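Local coordinates for DUF4848 domain-containing protein (Bacteroides thetaiotaomicron, PDB 4LB8), which is of unknown function but carries a signal sequence, suggesting an exported, probably lipid-anchored protein, and pairs with a second copy in the crystal, at the interface of chains A and B. Numbering follows the deposited sequence. Chains: chain A/B, Uncharacterized protein.

Contact 1: the interface of chains A and B. Residues chain A 184, 195, 197, 208; chain B 115, 121, 151-152.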
# COMPACT_ATOMS: atom_id res chain seq x y z
N TYR A 184 -14.95 6.77 6.01
CA TYR A 184 -15.80 5.59 5.90
C TYR A 184 -17.25 6.05 5.85
O TYR A 184 -17.67 6.84 6.69
CB TYR A 184 -15.50 4.61 7.07
CG TYR A 184 -14.05 4.15 7.03
CD1 TYR A 184 -13.66 3.07 6.23
CD2 TYR A 184 -13.04 4.90 7.65
CE1 TYR A 184 -12.31 2.73 6.07
CE2 TYR A 184 -11.69 4.57 7.49
CZ TYR A 184 -11.33 3.48 6.71
OH TYR A 184 -10.02 3.11 6.58
N ASN A 195 -17.47 8.53 9.00
CA ASN A 195 -16.47 8.33 10.03
C ASN A 195 -15.12 8.83 9.48
O ASN A 195 -14.64 8.33 8.47
CB ASN A 195 -16.42 6.86 10.49
CG ASN A 195 -15.60 6.54 11.74
OD1 ASN A 195 -15.28 5.38 12.00
ND2 ASN A 195 -15.22 7.53 12.53
N THR A 197 -11.28 9.43 10.41
CA THR A 197 -10.32 8.82 11.34
C THR A 197 -8.87 9.28 11.11
O THR A 197 -8.47 9.60 9.98
CB THR A 197 -10.40 7.27 11.26
OG1 THR A 197 -10.29 6.86 9.90
CG2 THR A 197 -11.67 6.69 11.87
N ARG A 208 -4.95 7.19 18.38
CA ARG A 208 -5.65 8.35 17.83
C ARG A 208 -5.02 9.69 18.27
O ARG A 208 -4.50 9.80 19.38
CB ARG A 208 -7.14 8.31 18.22
CG ARG A 208 -7.98 7.68 17.15
CD ARG A 208 -9.33 7.28 17.64
NE ARG A 208 -9.82 6.12 16.89
CZ ARG A 208 -10.39 5.05 17.45
NH1 ARG A 208 -10.54 4.98 18.76
NH2 ARG A 208 -10.81 4.05 16.70
N TYR B 115 -12.34 0.36 18.64
CA TYR B 115 -13.27 0.77 17.58
C TYR B 115 -14.71 0.56 17.96
O TYR B 115 -15.03 -0.39 18.69
CB TYR B 115 -12.99 -0.02 16.30
CG TYR B 115 -11.72 0.40 15.60
CD1 TYR B 115 -11.74 1.40 14.64
CD2 TYR B 115 -10.50 -0.21 15.89
CE1 TYR B 115 -10.58 1.78 13.97
CE2 TYR B 115 -9.33 0.18 15.25
CZ TYR B 115 -9.37 1.17 14.29
OH TYR B 115 -8.23 1.58 13.64
N VAL B 121 -22.29 4.81 12.35
CA VAL B 121 -21.31 5.42 13.25
C VAL B 121 -21.82 6.60 14.09
O VAL B 121 -21.49 6.68 15.28
CB VAL B 121 -19.99 5.79 12.51
CG1 VAL B 121 -19.26 4.54 12.06
CG2 VAL B 121 -20.20 6.76 11.34
N ARG B 151 -15.57 -4.90 9.04
CA ARG B 151 -15.50 -3.45 8.85
C ARG B 151 -14.51 -3.05 7.74
O ARG B 151 -14.81 -2.15 6.96
CB ARG B 151 -15.11 -2.75 10.17
CG ARG B 151 -15.13 -1.23 10.11
CD ARG B 151 -14.53 -0.64 11.35
NE ARG B 151 -14.38 0.81 11.22
CZ ARG B 151 -13.23 1.43 10.96
NH1 ARG B 151 -12.11 0.73 10.82
NH2 ARG B 151 -13.20 2.75 10.86
N GLN B 152 -13.33 -3.70 7.70
CA GLN B 152 -12.29 -3.40 6.70
C GLN B 152 -12.45 -4.23 5.42
O GLN B 152 -11.74 -3.96 4.44
CB GLN B 152 -10.88 -3.62 7.29
CG GLN B 152 -10.46 -2.56 8.31
CD GLN B 152 -10.37 -1.17 7.74
OE1 GLN B 152 -11.22 -0.31 8.02
NE2 GLN B 152 -9.34 -0.91 6.95
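A:Tyr184 and A:Asn195, on strands 179-188 and 191-201, meet B:Arg151 at the end of the short helix 148-152, and the strands run as neighbours, with A:Tyr184 O 2.9 Å from A:Asn195 N. In this DUF4848-family protein the patch joins the face of a beta-sheet in one copy to helix and loop residues of the other. B:Arg151 keeps CG anti to its backbone N (chi1 -175°) and an extended chain, which carries the guanidinium across the sheet. Its NH2 lies over the face of the A:Tyr184 ring, 4.2 Å from the ring centroid and displaced toward the rim, a cation-pi contact with the two planes 43° apart. The same NH2 approaches the amide oxygen OD1 of A:Asn195, but at 3.5 Å this is a polar approach and not a hydrogen bond. Closer to the backbone, A:Asn195 CB packs on B:Val121 CG2 at 3.9 Å. A second cation-pi contact reverses the roles: A:Arg208 NH2 stands over the B:Tyr115 ring, 3.7 Å from its centroid. Here the guanidinium is nearly upright on the ring, at 85°, and points its edge at the aromatic face. B:Tyr115 also sets CD1 over the centre of the B:Arg151 guanidinium, 3.9 Å above its plane. The two arginines therefore flank one phenol ring with their NH2 atoms 6.4 Å apart, a spacing at which like charges would probably repel mildly.

Contact 2: the interface of chains A and B. Residues chain A 44-46, 121-122, 124-125; chain B 256-258.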
# COMPACT_ATOMS: atom_id res chain seq x y z
N SER A 44 27.78 -7.87 -16.42
CA SER A 44 26.72 -7.15 -15.69
C SER A 44 27.09 -5.70 -15.35
O SER A 44 26.18 -4.93 -15.06
CB SER A 44 26.28 -7.89 -14.43
OG SER A 44 27.22 -7.77 -13.37
N ALA A 45 28.39 -5.30 -15.45
CA ALA A 45 28.87 -3.94 -15.11
C ALA A 45 28.88 -2.98 -16.30
O ALA A 45 29.02 -1.75 -16.13
CB ALA A 45 30.25 -4.02 -14.52
N MSE A 46 28.70 -3.53 -17.51
CA MSE A 46 28.60 -2.80 -18.76
C MSE A 46 27.27 -2.07 -18.90
O MSE A 46 26.31 -2.36 -18.18
CB MSE A 46 28.72 -3.80 -19.92
CG MSE A 46 30.08 -4.46 -20.02
SE MSE A 46 30.09 -5.58 -21.58
CE MSE A 46 31.73 -6.62 -21.21
N VAL A 121 18.85 -13.57 -11.52
CA VAL A 121 18.49 -12.62 -12.57
C VAL A 121 19.61 -12.25 -13.56
O VAL A 121 19.34 -12.16 -14.76
CB VAL A 121 17.81 -11.34 -11.99
CG1 VAL A 121 16.46 -11.68 -11.38
CG2 VAL A 121 18.70 -10.60 -10.97
N ALA A 122 20.84 -12.00 -13.06
CA ALA A 122 21.96 -11.57 -13.91
C ALA A 122 22.38 -12.67 -14.90
O ALA A 122 22.96 -12.35 -15.91
CB ALA A 122 23.14 -11.10 -13.08
N GLU A 124 20.59 -13.93 -17.08
CA GLU A 124 19.84 -13.60 -18.30
C GLU A 124 20.79 -13.29 -19.48
O GLU A 124 20.45 -13.57 -20.63
CB GLU A 124 18.86 -12.43 -18.07
CG GLU A 124 19.50 -11.08 -17.77
CD GLU A 124 18.68 -9.85 -18.13
OE1 GLU A 124 17.62 -10.00 -18.78
OE2 GLU A 124 19.12 -8.73 -17.80
N TYR A 125 21.98 -12.74 -19.18
CA TYR A 125 23.00 -12.43 -20.17
C TYR A 125 23.54 -13.68 -20.86
O TYR A 125 23.97 -13.59 -22.00
CB TYR A 125 24.18 -11.69 -19.50
CG TYR A 125 23.79 -10.40 -18.82
CD1 TYR A 125 23.26 -9.34 -19.55
CD2 TYR A 125 24.02 -10.20 -17.47
CE1 TYR A 125 22.86 -8.16 -18.93
CE2 TYR A 125 23.66 -9.01 -16.84
CZ TYR A 125 23.07 -8.00 -17.57
OH TYR A 125 22.71 -6.82 -16.96
N THR B 256 19.57 -6.01 -14.63
CA THR B 256 20.08 -7.12 -13.80
C THR B 256 21.56 -6.89 -13.55
O THR B 256 22.31 -6.50 -14.44
CB THR B 256 19.78 -8.48 -14.39
OG1 THR B 256 20.54 -8.69 -15.58
CG2 THR B 256 18.28 -8.71 -14.61
N LYS B 257 21.97 -7.07 -12.30
CA LYS B 257 23.34 -6.82 -11.88
C LYS B 257 23.84 -7.83 -10.86
O LYS B 257 23.08 -8.32 -10.04
CB LYS B 257 23.43 -5.41 -11.21
CG LYS B 257 23.34 -4.20 -12.13
CD LYS B 257 24.72 -3.71 -12.58
CE LYS B 257 24.62 -2.40 -13.32
NZ LYS B 257 25.63 -2.28 -14.41
N VAL B 258 25.13 -8.08 -10.87
CA VAL B 258 25.84 -8.76 -9.80
C VAL B 258 25.90 -7.64 -8.77
O VAL B 258 26.46 -6.58 -9.06
CB VAL B 258 27.24 -9.29 -10.23
CG1 VAL B 258 28.05 -9.72 -9.01
CG2 VAL B 258 27.12 -10.42 -11.22
O HOH W 1 27.58 -5.78 -11.79
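The side-chain hydroxyl OG1 of B:Thr256, on strand 254-262, is gripped from chain A, donating to the carboxylate oxygen OE2 of A:Glu124 at 2.6 Å. The two side chains meet tip to tip, and OG1 comes to the anti side of OE2, 26° out of the carboxylate plane. A:Tyr125 slides past the threonine in the opposite direction and spends its phenol hydrogen on the backbone: OH donates to B:Thr256 O at 2.6 Å, tilted 23° from the carbonyl plane. A:Tyr125 OH also lies 3.2 Å from B:Thr256 OG1, at most a secondary hydrogen bond given the other two. The methyl CG2 of B:Thr256 packs between the A:Glu124 carboxylate and A:Val121, 3.7 Å from A:Val121 CB.

Next along the strand, B:Lys257 bends at chi2 (-93°) and again at chi4, which brings NZ to the end of helix 33-44. B:Lys257 NZ donates to A:Ser44 O at 2.8 Å, in the carbonyl plane, on a lone pair. A:Ser44 OG accepts a hydrogen bond from the amide N of B:Val258 at 3.3 Å and is joined through a water, 2.6 Å from OG, to B:Val258 O. Strand 254-262 and the end of helix 33-44 are thus clasped by directional bonds, which would fix the register of the two copies if this dimer forms in solution.

Contact 3: the interface of chains A and B. Residues chain A 186, 193-194, 256-258; chain B 40, 119-123.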
# COMPACT_ATOMS: atom_id res chain seq x y z
N SER A 186 -21.49 4.90 5.30
CA SER A 186 -22.55 3.90 5.47
C SER A 186 -23.90 4.62 5.38
O SER A 186 -23.91 5.85 5.41
CB SER A 186 -22.39 3.10 6.76
OG SER A 186 -22.49 3.87 7.95
N HIS A 193 -23.96 8.18 7.08
CA HIS A 193 -23.09 8.31 8.24
C HIS A 193 -21.64 8.35 7.78
O HIS A 193 -21.25 7.53 6.96
CB HIS A 193 -23.30 7.09 9.17
CG HIS A 193 -24.56 7.13 9.97
ND1 HIS A 193 -25.80 7.01 9.38
CD2 HIS A 193 -24.73 7.22 11.31
CE1 HIS A 193 -26.67 7.09 10.36
NE2 HIS A 193 -26.07 7.21 11.54
N ALA A 194 -20.85 9.30 8.28
CA ALA A 194 -19.43 9.38 7.92
C ALA A 194 -18.59 9.21 9.16
O ALA A 194 -18.97 9.70 10.23
CB ALA A 194 -19.12 10.72 7.26
N THR A 256 -17.52 11.25 14.13
CA THR A 256 -18.69 10.66 13.47
C THR A 256 -19.65 11.78 13.08
O THR A 256 -19.88 12.71 13.85
CB THR A 256 -19.35 9.56 14.28
OG1 THR A 256 -19.97 10.12 15.44
CG2 THR A 256 -18.39 8.43 14.64
N LYS A 257 -20.14 11.72 11.86
CA LYS A 257 -21.02 12.76 11.32
C LYS A 257 -22.13 12.20 10.45
O LYS A 257 -21.95 11.21 9.77
CB LYS A 257 -20.17 13.72 10.43
CG LYS A 257 -19.23 14.68 11.14
CD LYS A 257 -19.88 16.04 11.41
CE LYS A 257 -18.88 17.04 11.94
NZ LYS A 257 -19.48 17.98 12.92
N VAL A 258 -23.25 12.89 10.42
CA VAL A 258 -24.29 12.70 9.43
C VAL A 258 -23.65 13.38 8.22
O VAL A 258 -23.33 14.58 8.30
CB VAL A 258 -25.65 13.34 9.84
CG1 VAL A 258 -26.62 13.38 8.66
CG2 VAL A 258 -26.26 12.60 11.01
N LEU B 40 -30.00 13.70 15.61
CA LEU B 40 -28.75 13.14 15.09
C LEU B 40 -27.98 14.24 14.27
O LEU B 40 -26.78 14.47 14.52
CB LEU B 40 -29.08 11.88 14.24
CG LEU B 40 -27.91 11.00 13.71
CD1 LEU B 40 -27.20 10.25 14.82
CD2 LEU B 40 -28.42 10.03 12.66
N VAL B 119 -22.22 0.12 12.57
CA VAL B 119 -22.16 0.31 11.11
C VAL B 119 -22.52 1.79 10.87
O VAL B 119 -21.81 2.51 10.17
CB VAL B 119 -23.13 -0.67 10.37
CG1 VAL B 119 -23.09 -0.45 8.87
CG2 VAL B 119 -22.83 -2.11 10.73
N TYR B 120 -23.61 2.25 11.51
CA TYR B 120 -24.13 3.61 11.43
C TYR B 120 -23.52 4.37 12.60
O TYR B 120 -24.10 4.51 13.67
CB TYR B 120 -25.67 3.57 11.43
CG TYR B 120 -26.22 2.54 10.45
CD1 TYR B 120 -25.76 2.48 9.14
CD2 TYR B 120 -27.17 1.61 10.85
CE1 TYR B 120 -26.21 1.51 8.26
CE2 TYR B 120 -27.66 0.64 9.97
CZ TYR B 120 -27.19 0.61 8.67
OH TYR B 120 -27.67 -0.30 7.76
N VAL B 121 -22.29 4.81 12.35
CA VAL B 121 -21.31 5.42 13.25
C VAL B 121 -21.82 6.60 14.09
O VAL B 121 -21.49 6.68 15.28
CB VAL B 121 -19.99 5.79 12.51
CG1 VAL B 121 -19.26 4.54 12.06
CG2 VAL B 121 -20.20 6.76 11.34
N ALA B 122 -22.60 7.53 13.48
CA ALA B 122 -23.07 8.74 14.18
C ALA B 122 -24.06 8.39 15.30
O ALA B 122 -24.20 9.17 16.22
CB ALA B 122 -23.67 9.73 13.21
N ASN B 123 -24.61 7.17 15.31
CA ASN B 123 -25.52 6.72 16.38
C ASN B 123 -24.81 6.57 17.75
O ASN B 123 -25.50 6.45 18.76
CB ASN B 123 -26.19 5.41 16.00
CG ASN B 123 -27.35 5.62 15.08
OD1 ASN B 123 -27.96 6.68 15.07
ND2 ASN B 123 -27.74 4.61 14.32
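The imidazole of A:His193 forms the centre of the patch, inserted against B:Tyr120, B:Ala122 and B:Leu40. B:Tyr120 CB sits over the centre of one ring face, 3.6 Å above the ring plane, a CH-pi contact made by the methylene, while the phenol ring turns away. B:Ala122 comes to the rim instead: its backbone N lies at the ring edge, in plane, and its methyl CB is 3.3 Å from A:His193 CD2. CG of A:His193 stands anti to the carbonyl carbon (chi1 -75°), which points the ring off strand 191-201 into chain B and puts NE2 3.9 Å from B:Leu40 CD2. An alanine in place of A:His193 would probably open a gap between B:Tyr120 CB and the methyl of B:Ala122 and strip B:Leu40 CD2 of one neighbour.

Farther out, A:Val258 CG2 meets B:Leu40 CG at 3.5 Å, the side chains crossing obliquely, and extends the apolar surface onto helix 33-44. On the other flank B:Val121 CG2 touches the backbone oxygen A:Ala194 O at 3.4 Å. At the polar rim, A:Ser186 OG donates to B:Val119 O over 2.7 Å. Its C=O···O angle is 128° and the donor rises 42° out of the carbonyl plane, so it does not follow a lone pair. The site seats the 119-123 segment of one copy against strands of the other, and probably supplies shape complementarity to the pairing.

Contact 1 and contact 3 adjoin: the centres of their C-alpha atoms are about 10 Å apart, B:Val121 belongs to both, and strands 179-188 and 191-201 of chain A supply residues to each. Contact 2 lies about 48 Å from contact 1 and 56 Å from contact 3, at the other end of the two-fold interface. There the roles are exchanged: 3-10 helix 121-125 and helix 33-44 come from chain A, and strand 254-262 from chain B. Contacts 2 and 3 thus sample overlapping, symmetry-related surfaces. The two-fold axis makes each contact occur twice, though the structure alone does not show that the dimer is biological.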